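Local coordinates for protein tannase (Fusobacterium nucleatum subsp. nucleatum ATCC 25586, PDB 6YQ4) that probably hydrolyses gallotannins as a serine hydrolase of the alpha/beta-hydrolase clan and carries a bound magnesium ion, at residues T433-I438 and G463-F468; F382-N387 and P410-K415; Y29-N34 and N50-E55. All coordinates share one frame; numbering follows the deposited sequence.

Contact 1. Residues T433-I438 and G463-F468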
loop_
_atom_site.group_PDB
_atom_site.type_symbol
_atom_site.label_atom_id
_atom_site.label_comp_id
_atom_site.label_asym_id
_atom_site.label_seq_id
_atom_site.Cartn_x
_atom_site.Cartn_y
_atom_site.Cartn_z
ATOM N N THR A 433 -12.969 9.465 -4.410
ATOM C CA THR A 433 -12.725 8.144 -4.971
ATOM C C THR A 433 -13.757 7.171 -4.406
ATOM O O THR A 433 -13.778 6.915 -3.198
ATOM C CB THR A 433 -11.301 7.684 -4.660
ATOM O OG1 THR A 433 -10.369 8.601 -5.253
ATOM C CG2 THR A 433 -11.051 6.301 -5.221
ATOM N N LYS A 434 -14.598 6.615 -5.279
ATOM C CA LYS A 434 -15.678 5.759 -4.801
ATOM C C LYS A 434 -15.225 4.321 -4.542
ATOM O O LYS A 434 -15.685 3.700 -3.581
ATOM C CB LYS A 434 -16.848 5.779 -5.795
ATOM C CG LYS A 434 -18.235 5.952 -5.138
ATOM C CD LYS A 434 -19.400 5.919 -6.176
ATOM C CE LYS A 434 -20.294 4.673 -6.002
ATOM N NZ LYS A 434 -21.522 4.709 -6.879
ATOM N N TYR A 435 -14.355 3.757 -5.377
ATOM C CA TYR A 435 -14.139 2.312 -5.404
ATOM C C TYR A 435 -12.758 1.918 -4.884
ATOM O O TYR A 435 -11.745 2.531 -5.236
ATOM C CB TYR A 435 -14.327 1.780 -6.818
ATOM C CG TYR A 435 -15.628 2.177 -7.459
ATOM C CD1 TYR A 435 -16.815 1.531 -7.114
ATOM C CD2 TYR A 435 -15.675 3.196 -8.399
ATOM C CE1 TYR A 435 -18.013 1.885 -7.681
ATOM C CE2 TYR A 435 -16.856 3.556 -8.993
ATOM C CZ TYR A 435 -18.036 2.894 -8.617
ATOM O OH TYR A 435 -19.228 3.217 -9.197
ATOM N N TRP A 436 -12.731 0.872 -4.059
ATOM C CA TRP A 436 -11.560 0.466 -3.281
ATOM C C TRP A 436 -11.517 -1.048 -3.230
ATOM O O TRP A 436 -12.499 -1.675 -2.827
ATOM C CB TRP A 436 -11.603 1.012 -1.835
ATOM C CG TRP A 436 -11.669 2.513 -1.786
ATOM C CD1 TRP A 436 -12.729 3.316 -2.155
ATOM C CD2 TRP A 436 -10.627 3.391 -1.373
ATOM N NE1 TRP A 436 -12.392 4.640 -1.999
ATOM C CE2 TRP A 436 -11.103 4.708 -1.523
ATOM C CE3 TRP A 436 -9.318 3.192 -0.903
ATOM C CZ2 TRP A 436 -10.328 5.819 -1.191
ATOM C CZ3 TRP A 436 -8.564 4.296 -0.560
ATOM C CH2 TRP A 436 -9.061 5.592 -0.715
ATOM N N ARG A 437 -10.388 -1.627 -3.634
ATOM C CA ARG A 437 -10.144 -3.058 -3.498
ATOM C C ARG A 437 -8.905 -3.237 -2.627
ATOM O O ARG A 437 -7.831 -2.707 -2.943
ATOM C CB ARG A 437 -9.972 -3.736 -4.864
ATOM C CG ARG A 437 -9.989 -5.256 -4.788
ATOM C CD ARG A 437 -9.544 -5.831 -6.092
ATOM N NE ARG A 437 -9.724 -7.278 -6.197
ATOM C CZ ARG A 437 -8.730 -8.164 -6.184
ATOM N NH1 ARG A 437 -7.457 -7.764 -6.023
ATOM N NH2 ARG A 437 -9.004 -9.455 -6.319
ATOM N N ILE A 438 -9.062 -3.973 -1.534
ATOM C CA ILE A 438 -8.061 -4.091 -0.484
ATOM C C ILE A 438 -7.882 -5.575 -0.203
ATOM O O ILE A 438 -8.869 -6.312 -0.081
ATOM C CB ILE A 438 -8.483 -3.323 0.788
ATOM C CG1 ILE A 438 -8.514 -1.818 0.551
ATOM C CG2 ILE A 438 -7.574 -3.596 1.936
ATOM C CD1 ILE A 438 -9.218 -1.066 1.683
ATOM N N GLY A 463 -19.315 5.758 3.155
ATOM C CA GLY A 463 -20.166 5.670 1.992
ATOM C C GLY A 463 -19.491 5.246 0.709
ATOM O O GLY A 463 -20.093 5.396 -0.366
ATOM N N LYS A 464 -18.281 4.707 0.780
ATOM C CA LYS A 464 -17.551 4.277 -0.403
ATOM C C LYS A 464 -17.743 2.781 -0.598
ATOM O O LYS A 464 -18.028 2.047 0.346
ATOM C CB LYS A 464 -16.056 4.610 -0.288
ATOM C CG LYS A 464 -15.743 5.985 0.311
ATOM C CD LYS A 464 -16.267 7.113 -0.572
ATOM C CE LYS A 464 -16.667 8.327 0.277
ATOM N NZ LYS A 464 -17.452 9.428 -0.444
ATOM N N ILE A 465 -17.591 2.335 -1.840
ATOM C CA ILE A 465 -17.781 0.929 -2.175
ATOM C C ILE A 465 -16.431 0.233 -2.004
ATOM O O ILE A 465 -15.446 0.608 -2.647
ATOM C CB ILE A 465 -18.344 0.760 -3.597
ATOM C CG1 ILE A 465 -19.869 0.969 -3.645
ATOM C CG2 ILE A 465 -18.125 -0.646 -4.075
ATOM C CD1 ILE A 465 -20.370 2.347 -3.305
ATOM N N VAL A 466 -16.385 -0.773 -1.125
ATOM C CA VAL A 466 -15.153 -1.388 -0.663
ATOM C C VAL A 466 -15.206 -2.892 -0.889
ATOM O O VAL A 466 -16.131 -3.557 -0.423
ATOM C CB VAL A 466 -14.914 -1.088 0.824
ATOM C CG1 VAL A 466 -13.766 -1.919 1.355
ATOM C CG2 VAL A 466 -14.650 0.408 1.034
ATOM N N ASN A 467 -14.181 -3.442 -1.555
ATOM C CA ASN A 467 -14.038 -4.886 -1.767
ATOM C C ASN A 467 -12.791 -5.356 -1.006
ATOM O O ASN A 467 -11.662 -5.190 -1.483
ATOM C CB ASN A 467 -13.953 -5.204 -3.262
ATOM C CG ASN A 467 -13.951 -6.698 -3.556
ATOM O OD1 ASN A 467 -13.207 -7.464 -2.954
ATOM N ND2 ASN A 467 -14.762 -7.108 -4.508
ATOM N N PHE A 468 -13.013 -5.971 0.168
ATOM C CA PHE A 468 -11.986 -6.338 1.136
ATOM C C PHE A 468 -12.082 -7.816 1.456
ATOM O O PHE A 468 -13.178 -8.352 1.636
ATOM C CB PHE A 468 -12.118 -5.540 2.424
ATOM C CG PHE A 468 -11.142 -5.955 3.523
ATOM C CD1 PHE A 468 -9.782 -5.890 3.330
ATOM C CD2 PHE A 468 -11.602 -6.354 4.763
ATOM C CE1 PHE A 468 -8.887 -6.243 4.348
ATOM C CE2 PHE A 468 -10.699 -6.721 5.791
ATOM C CZ PHE A 468 -9.343 -6.666 5.575
#
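Backbone hydrogen bonds join W436 to I465 and N467, and two more run from I465 to K434 and from I438 to N467, pairing strands 435-438 and 465-468 in parallel, 12° apart in direction. With helix 450-461 between them they form a beta-alpha-beta unit, whose strands are the last two of the large mixed sheet of this alpha/beta-hydrolase fold. N467 N to W436 O is nearly straight, whereas W436 N to I465 O is weak.

On the face that carries W436 and I438, helix 450-461 packs through L455 and L459. Here I438 brings its CG2 branch to CD1 of the F468 ring at 3.5 Å, the two side chains meeting at a slant. On the other face Y435 and I465 run side by side, with CD1 of Y435 3.9 Å from CB of I465. R437 extends to D481 in a salt bridge.

K464 CB lies 4.0 Å from CD1 of the W436 indole, while K464 NZ goes on to the carbonyls of S429 and T431. The indole is fixed from its own segment: W436 NE1 donates to T433 O at 2.9 Å, with the acceptor close to the ring plane and the donor above the carbonyl plane.

Contact 2. Residues F382-N387 and P410-K415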
loop_
_atom_site.group_PDB
_atom_site.type_symbol
_atom_site.label_atom_id
_atom_site.label_comp_id
_atom_site.label_asym_id
_atom_site.label_seq_id
_atom_site.Cartn_x
_atom_site.Cartn_y
_atom_site.Cartn_z
ATOM N N PHE A 382 5.135 6.996 21.663
ATOM C CA PHE A 382 5.563 5.914 22.545
ATOM C C PHE A 382 7.081 5.696 22.465
ATOM O O PHE A 382 7.775 5.684 23.487
ATOM C CB PHE A 382 4.796 4.627 22.205
ATOM C CG PHE A 382 5.296 3.425 22.945
ATOM C CD1 PHE A 382 4.804 3.124 24.207
ATOM C CD2 PHE A 382 6.299 2.618 22.406
ATOM C CE1 PHE A 382 5.299 2.034 24.927
ATOM C CE2 PHE A 382 6.816 1.527 23.113
ATOM C CZ PHE A 382 6.313 1.231 24.371
ATOM N N SER A 383 7.602 5.497 21.257
ATOM C CA SER A 383 9.027 5.281 21.077
ATOM C C SER A 383 9.818 6.544 21.376
ATOM O O SER A 383 10.915 6.467 21.943
ATOM C CB SER A 383 9.293 4.793 19.656
ATOM O OG SER A 383 8.495 3.648 19.387
ATOM N N PHE A 384 9.279 7.712 21.023
ATOM C CA PHE A 384 9.989 8.951 21.318
ATOM C C PHE A 384 10.151 9.139 22.823
ATOM O O PHE A 384 11.263 9.388 23.311
ATOM C CB PHE A 384 9.266 10.143 20.687
ATOM C CG PHE A 384 9.836 11.483 21.089
ATOM C CD1 PHE A 384 10.918 12.027 20.410
ATOM C CD2 PHE A 384 9.294 12.200 22.157
ATOM C CE1 PHE A 384 11.461 13.263 20.787
ATOM C CE2 PHE A 384 9.834 13.436 22.543
ATOM C CZ PHE A 384 10.926 13.965 21.850
ATOM N N ASP A 385 9.052 8.997 23.580
ATOM C CA ASP A 385 9.100 9.237 25.026
ATOM C C ASP A 385 10.042 8.271 25.729
ATOM O O ASP A 385 10.689 8.641 26.716
ATOM C CB ASP A 385 7.706 9.121 25.664
ATOM C CG ASP A 385 6.792 10.307 25.357
ATOM O OD1 ASP A 385 7.189 11.242 24.637
ATOM O OD2 ASP A 385 5.645 10.296 25.847
ATOM N N ILE A 386 10.093 7.009 25.289
ATOM C CA ILE A 386 11.057 6.086 25.890
ATOM C C ILE A 386 12.461 6.651 25.761
ATOM O O ILE A 386 13.216 6.725 26.740
ATOM C CB ILE A 386 10.970 4.690 25.249
ATOM C CG1 ILE A 386 9.762 3.913 25.751
ATOM C CG2 ILE A 386 12.215 3.903 25.581
ATOM C CD1 ILE A 386 9.678 2.533 25.122
ATOM N N ASN A 387 12.822 7.085 24.553
ATOM C CA ASN A 387 14.178 7.568 24.321
ATOM C C ASN A 387 14.402 8.924 24.980
ATOM O O ASN A 387 15.476 9.185 25.542
ATOM C CB ASN A 387 14.452 7.622 22.818
ATOM C CG ASN A 387 14.741 6.245 22.240
ATOM O OD1 ASN A 387 15.488 5.465 22.821
ATOM N ND2 ASN A 387 14.125 5.934 21.111
ATOM N N PRO A 410 16.528 12.068 20.918
ATOM C CA PRO A 410 15.678 11.605 19.819
ATOM C C PRO A 410 15.057 12.763 19.063
ATOM O O PRO A 410 14.849 13.853 19.597
ATOM C CB PRO A 410 14.616 10.767 20.533
ATOM C CG PRO A 410 14.479 11.418 21.869
ATOM C CD PRO A 410 15.853 11.933 22.223
ATOM N N LYS A 411 14.774 12.513 17.791
ATOM C CA LYS A 411 14.053 13.466 16.962
ATOM C C LYS A 411 12.686 12.910 16.602
ATOM O O LYS A 411 12.534 11.704 16.386
ATOM C CB LYS A 411 14.850 13.802 15.707
ATOM C CG LYS A 411 15.932 14.820 15.982
ATOM C CD LYS A 411 17.065 14.725 14.968
ATOM C CE LYS A 411 18.432 14.873 15.647
ATOM N NZ LYS A 411 18.465 15.942 16.717
ATOM N N MET A 412 11.686 13.788 16.568
ATOM C CA MET A 412 10.321 13.417 16.221
ATOM C C MET A 412 9.938 14.051 14.892
ATOM O O MET A 412 10.151 15.250 14.695
ATOM C CB MET A 412 9.344 13.856 17.312
ATOM C CG MET A 412 7.869 13.545 16.977
ATOM S SD MET A 412 7.382 11.845 17.348
ATOM C CE MET A 412 6.861 12.041 19.043
ATOM N N ALA A 413 9.355 13.251 13.991
ATOM C CA ALA A 413 8.886 13.753 12.701
ATOM C C ALA A 413 7.865 14.872 12.874
ATOM O O ALA A 413 7.136 14.920 13.859
ATOM C CB ALA A 413 8.250 12.625 11.882
ATOM N N ASP A 414 7.808 15.769 11.891
ATOM C CA ASP A 414 6.809 16.834 11.883
ATOM C C ASP A 414 5.374 16.269 11.802
ATOM O O ASP A 414 5.061 15.396 10.983
ATOM C CB ASP A 414 7.119 17.778 10.717
ATOM C CG ASP A 414 6.027 18.809 10.459
ATOM O OD1 ASP A 414 5.117 19.009 11.298
ATOM O OD2 ASP A 414 6.095 19.441 9.382
ATOM N N LYS A 415 4.497 16.779 12.671
ATOM C CA LYS A 415 3.143 16.233 12.793
ATOM C C LYS A 415 2.393 16.305 11.468
ATOM O O LYS A 415 1.654 15.382 11.121
ATOM C CB LYS A 415 2.364 16.965 13.890
ATOM C CG LYS A 415 2.858 16.719 15.343
ATOM C CD LYS A 415 4.305 17.208 15.552
ATOM C CE LYS A 415 4.370 18.721 15.499
ATOM N NZ LYS A 415 5.661 19.138 14.973
#
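F384 reaches from its helix to lie against P410 and M412, and its side chain crosses those of both residues at about a right angle. CB of F384 points toward segment 410-415, and CG is anti to the backbone N (chi1 173°). The CD1-CE1 side of the ring meets the proline: CE1 of F384 is 3.7 Å from CG of P410, and CD1 lies almost as near to both CB and CG. The carbonyl of the same proline comes to the ring edge, P410 O sitting 3.6 Å from F384 CE1, close to the ring plane.

M412 meets the phenylalanine nearer its root. Bends at chi2 and chi3 fold the thioether back, and the terminal methyl CE comes to 3.5 Å from F384 CB and touches CG as well. The sulfur takes part in a Met-aromatic contact, SD of M412 being 5.2 Å from the centroid of the F384 ring in an oblique approach, 39° off the ring normal. Meanwhile CB of M412 lies by F384 CD1, so the methionine touches the aromatic residue at both ends of its chain.

The contact is surface packing between helix 381-394 and the extended segment that leads to helix 415-420, where D414 is the N-cap residue. No hydrogen bond crosses it. H378, just before helix 381-394, exchanges backbone hydrogen bonds with K411 and A413 and touches P410 and N387.

One turn further along the helix, N387 presents its aliphatic carbon to the proline: CB of N387 is 3.9 Å from CB of P410. Its amide serves another partner, with ND2 of N387 bonded to the carbonyl of L359.

Contact 3. Residues Y29-N34 and N50-E55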
loop_
_atom_site.group_PDB
_atom_site.type_symbol
_atom_site.label_atom_id
_atom_site.label_comp_id
_atom_site.label_asym_id
_atom_site.label_seq_id
_atom_site.Cartn_x
_atom_site.Cartn_y
_atom_site.Cartn_z
ATOM N N TYR A 29 1.556 -2.580 -28.901
ATOM C CA TYR A 29 1.278 -1.333 -28.201
ATOM C C TYR A 29 2.320 -0.296 -28.601
ATOM O O TYR A 29 3.360 -0.615 -29.188
ATOM C CB TYR A 29 1.252 -1.532 -26.674
ATOM C CG TYR A 29 2.549 -2.080 -26.112
ATOM C CD1 TYR A 29 3.533 -1.228 -25.615
ATOM C CD2 TYR A 29 2.798 -3.448 -26.102
ATOM C CE1 TYR A 29 4.714 -1.724 -25.110
ATOM C CE2 TYR A 29 3.982 -3.954 -25.605
ATOM C CZ TYR A 29 4.938 -3.087 -25.110
ATOM O OH TYR A 29 6.124 -3.589 -24.618
ATOM N N ARG A 30 2.023 0.958 -28.283
ATOM C CA ARG A 30 2.935 2.072 -28.507
ATOM C C ARG A 30 3.467 2.550 -27.164
ATOM O O ARG A 30 2.687 2.923 -26.281
ATOM C CB ARG A 30 2.236 3.214 -29.231
ATOM C CG ARG A 30 2.035 2.960 -30.680
ATOM C CD ARG A 30 1.418 4.167 -31.382
ATOM N NE ARG A 30 0.890 3.737 -32.667
ATOM C CZ ARG A 30 0.624 4.549 -33.678
ATOM N NH1 ARG A 30 0.160 4.041 -34.813
ATOM N NH2 ARG A 30 0.823 5.858 -33.546
ATOM N N ALA A 31 4.786 2.570 -27.028
ATOM C CA ALA A 31 5.446 2.890 -25.772
ATOM C C ALA A 31 5.945 4.326 -25.801
ATOM O O ALA A 31 6.669 4.712 -26.725
ATOM C CB ALA A 31 6.616 1.935 -25.517
ATOM N N TYR A 32 5.556 5.107 -24.788
ATOM C CA TYR A 32 6.055 6.467 -24.559
ATOM C C TYR A 32 6.874 6.442 -23.266
ATOM O O TYR A 32 6.351 6.622 -22.171
ATOM C CB TYR A 32 4.912 7.450 -24.482
ATOM C CG TYR A 32 3.976 7.376 -25.664
ATOM C CD1 TYR A 32 4.034 8.334 -26.681
ATOM C CD2 TYR A 32 3.026 6.355 -25.768
ATOM C CE1 TYR A 32 3.165 8.281 -27.773
ATOM C CE2 TYR A 32 2.165 6.288 -26.873
ATOM C CZ TYR A 32 2.237 7.256 -27.860
ATOM O OH TYR A 32 1.380 7.191 -28.941
ATOM N N GLU A 33 8.173 6.219 -23.393
ATOM C CA GLU A 33 8.963 5.823 -22.244
ATOM C C GLU A 33 9.665 7.010 -21.598
ATOM O O GLU A 33 10.130 7.926 -22.283
ATOM C CB GLU A 33 9.964 4.742 -22.638
ATOM C CG GLU A 33 9.316 3.371 -22.746
ATOM C CD GLU A 33 9.903 2.513 -23.856
ATOM O OE1 GLU A 33 10.420 3.075 -24.856
ATOM O OE2 GLU A 33 9.824 1.270 -23.731
ATOM N N ASN A 34 9.688 6.985 -20.266
ATOM C CA ASN A 34 10.457 7.879 -19.397
ATOM C C ASN A 34 10.201 9.353 -19.700
ATOM O O ASN A 34 11.107 10.136 -19.960
ATOM C CB ASN A 34 11.944 7.524 -19.445
ATOM C CG ASN A 34 12.178 6.035 -19.209
ATOM O OD1 ASN A 34 12.408 5.267 -20.150
ATOM N ND2 ASN A 34 12.038 5.608 -17.949
ATOM N N ASN A 50 6.271 5.959 -17.630
ATOM C CA ASN A 50 6.084 5.230 -18.878
ATOM C C ASN A 50 4.598 5.105 -19.172
ATOM O O ASN A 50 3.824 4.691 -18.300
ATOM C CB ASN A 50 6.676 3.823 -18.804
ATOM C CG ASN A 50 8.168 3.826 -18.667
ATOM O OD1 ASN A 50 8.836 4.743 -19.126
ATOM N ND2 ASN A 50 8.706 2.788 -18.038
ATOM N N ILE A 51 4.211 5.419 -20.403
ATOM C CA ILE A 51 2.825 5.320 -20.845
ATOM C C ILE A 51 2.754 4.334 -22.004
ATOM O O ILE A 51 3.486 4.475 -22.989
ATOM C CB ILE A 51 2.267 6.689 -21.255
ATOM C CG1 ILE A 51 2.202 7.616 -20.043
ATOM C CG2 ILE A 51 0.902 6.526 -21.908
ATOM C CD1 ILE A 51 1.625 8.976 -20.389
ATOM N N TYR A 52 1.885 3.336 -21.878
ATOM C CA TYR A 52 1.681 2.318 -22.898
ATOM C C TYR A 52 0.242 2.370 -23.392
ATOM O O TYR A 52 -0.700 2.360 -22.587
ATOM C CB TYR A 52 1.998 0.938 -22.346
ATOM C CG TYR A 52 3.377 0.855 -21.756
ATOM C CD1 TYR A 52 4.502 0.858 -22.575
ATOM C CD2 TYR A 52 3.565 0.795 -20.380
ATOM C CE1 TYR A 52 5.768 0.778 -22.044
ATOM C CE2 TYR A 52 4.826 0.713 -19.843
ATOM C CZ TYR A 52 5.923 0.700 -20.681
ATOM O OH TYR A 52 7.180 0.626 -20.142
ATOM N N ILE A 53 0.068 2.433 -24.705
ATOM C CA ILE A 53 -1.269 2.520 -25.283
ATOM C C ILE A 53 -1.458 1.409 -26.314
ATOM O O ILE A 53 -0.596 1.231 -27.193
ATOM C CB ILE A 53 -1.496 3.899 -25.914
ATOM C CG1 ILE A 53 -1.101 4.995 -24.926
ATOM C CG2 ILE A 53 -2.948 4.041 -26.415
ATOM C CD1 ILE A 53 -1.512 6.379 -25.389
ATOM N N PRO A 54 -2.552 0.646 -26.253
ATOM C CA PRO A 54 -2.778 -0.391 -27.270
ATOM C C PRO A 54 -2.781 0.172 -28.688
ATOM O O PRO A 54 -3.239 1.290 -28.944
ATOM C CB PRO A 54 -4.140 -0.971 -26.886
ATOM C CG PRO A 54 -4.237 -0.731 -25.405
ATOM C CD PRO A 54 -3.574 0.609 -25.190
ATOM N N GLU A 55 -2.238 -0.626 -29.615
ATOM C CA GLU A 55 -2.113 -0.202 -31.003
ATOM C C GLU A 55 -3.474 -0.011 -31.659
ATOM O O GLU A 55 -3.610 0.808 -32.576
ATOM C CB GLU A 55 -1.256 -1.224 -31.768
ATOM C CG GLU A 55 -1.033 -0.959 -33.269
ATOM C CD GLU A 55 -0.275 0.326 -33.581
ATOM O OE1 GLU A 55 0.236 0.973 -32.650
ATOM O OE2 GLU A 55 -0.189 0.694 -34.773
#
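R30 and E55 form a salt bridge across the end of the paired strands. The extended chain of R30 delivers NE to OE1 of E55 at 2.8 Å, within the guanidinium plane and on the syn side of the carboxylate; the second link, NH1 to OE2, is weak at 3.4 Å. The two planes lie 28° apart, and F58 adds a cation-pi contact to R30.

Backbone hydrogen bonds join R30 with I53 and Y32 with I51, each pair bonded in both directions. This is the antiparallel hairpin of strands 26-36 and 48-54 in the large mixed sheet, flanked by strands 16-21 and 110-114. OD1 of N50 accepts from N34 N at 2.7 Å, a bond from side chain to backbone past the last bridge; ND2 of N50 turns to D88 O.

Apolar contacts occupy both faces. The rings of Y29 and Y52 have nearly perpendicular planes (88°), with CE1 of Y29 3.6 Å from CD1 of Y52, and A31 CB lies at the edge of the Y52 ring; helix 100-106 covers the two tyrosines through L105. On the other face CE2 of Y32 meets CD1 of I53 at 4.0 Å, and I51 touches M153, a magnesium-binding residue.

How the contacts relate
From the N terminus, contact 3 comes first: residues 29-34 and 50-55 close a short hairpin in the antiparallel part of the large sheet. Much later, contact 2 closes the excursion between residues 387 and 410, which includes the unmodelled residues 396-407, and fastens helix 381-394 to the approach of helix 415-420. Contact 1 follows, closing the crossover through helix 450-461 at the side edge of the sheet formed by strand 465-469. The three loops are in series, neither nested nor crossed. Contacts 1 and 3 share the sheet, their centres 29 Å apart, whereas contact 2 lies on the surface, its centre 45 Å from that of contact 3 and on the opposite side of the chain's centre.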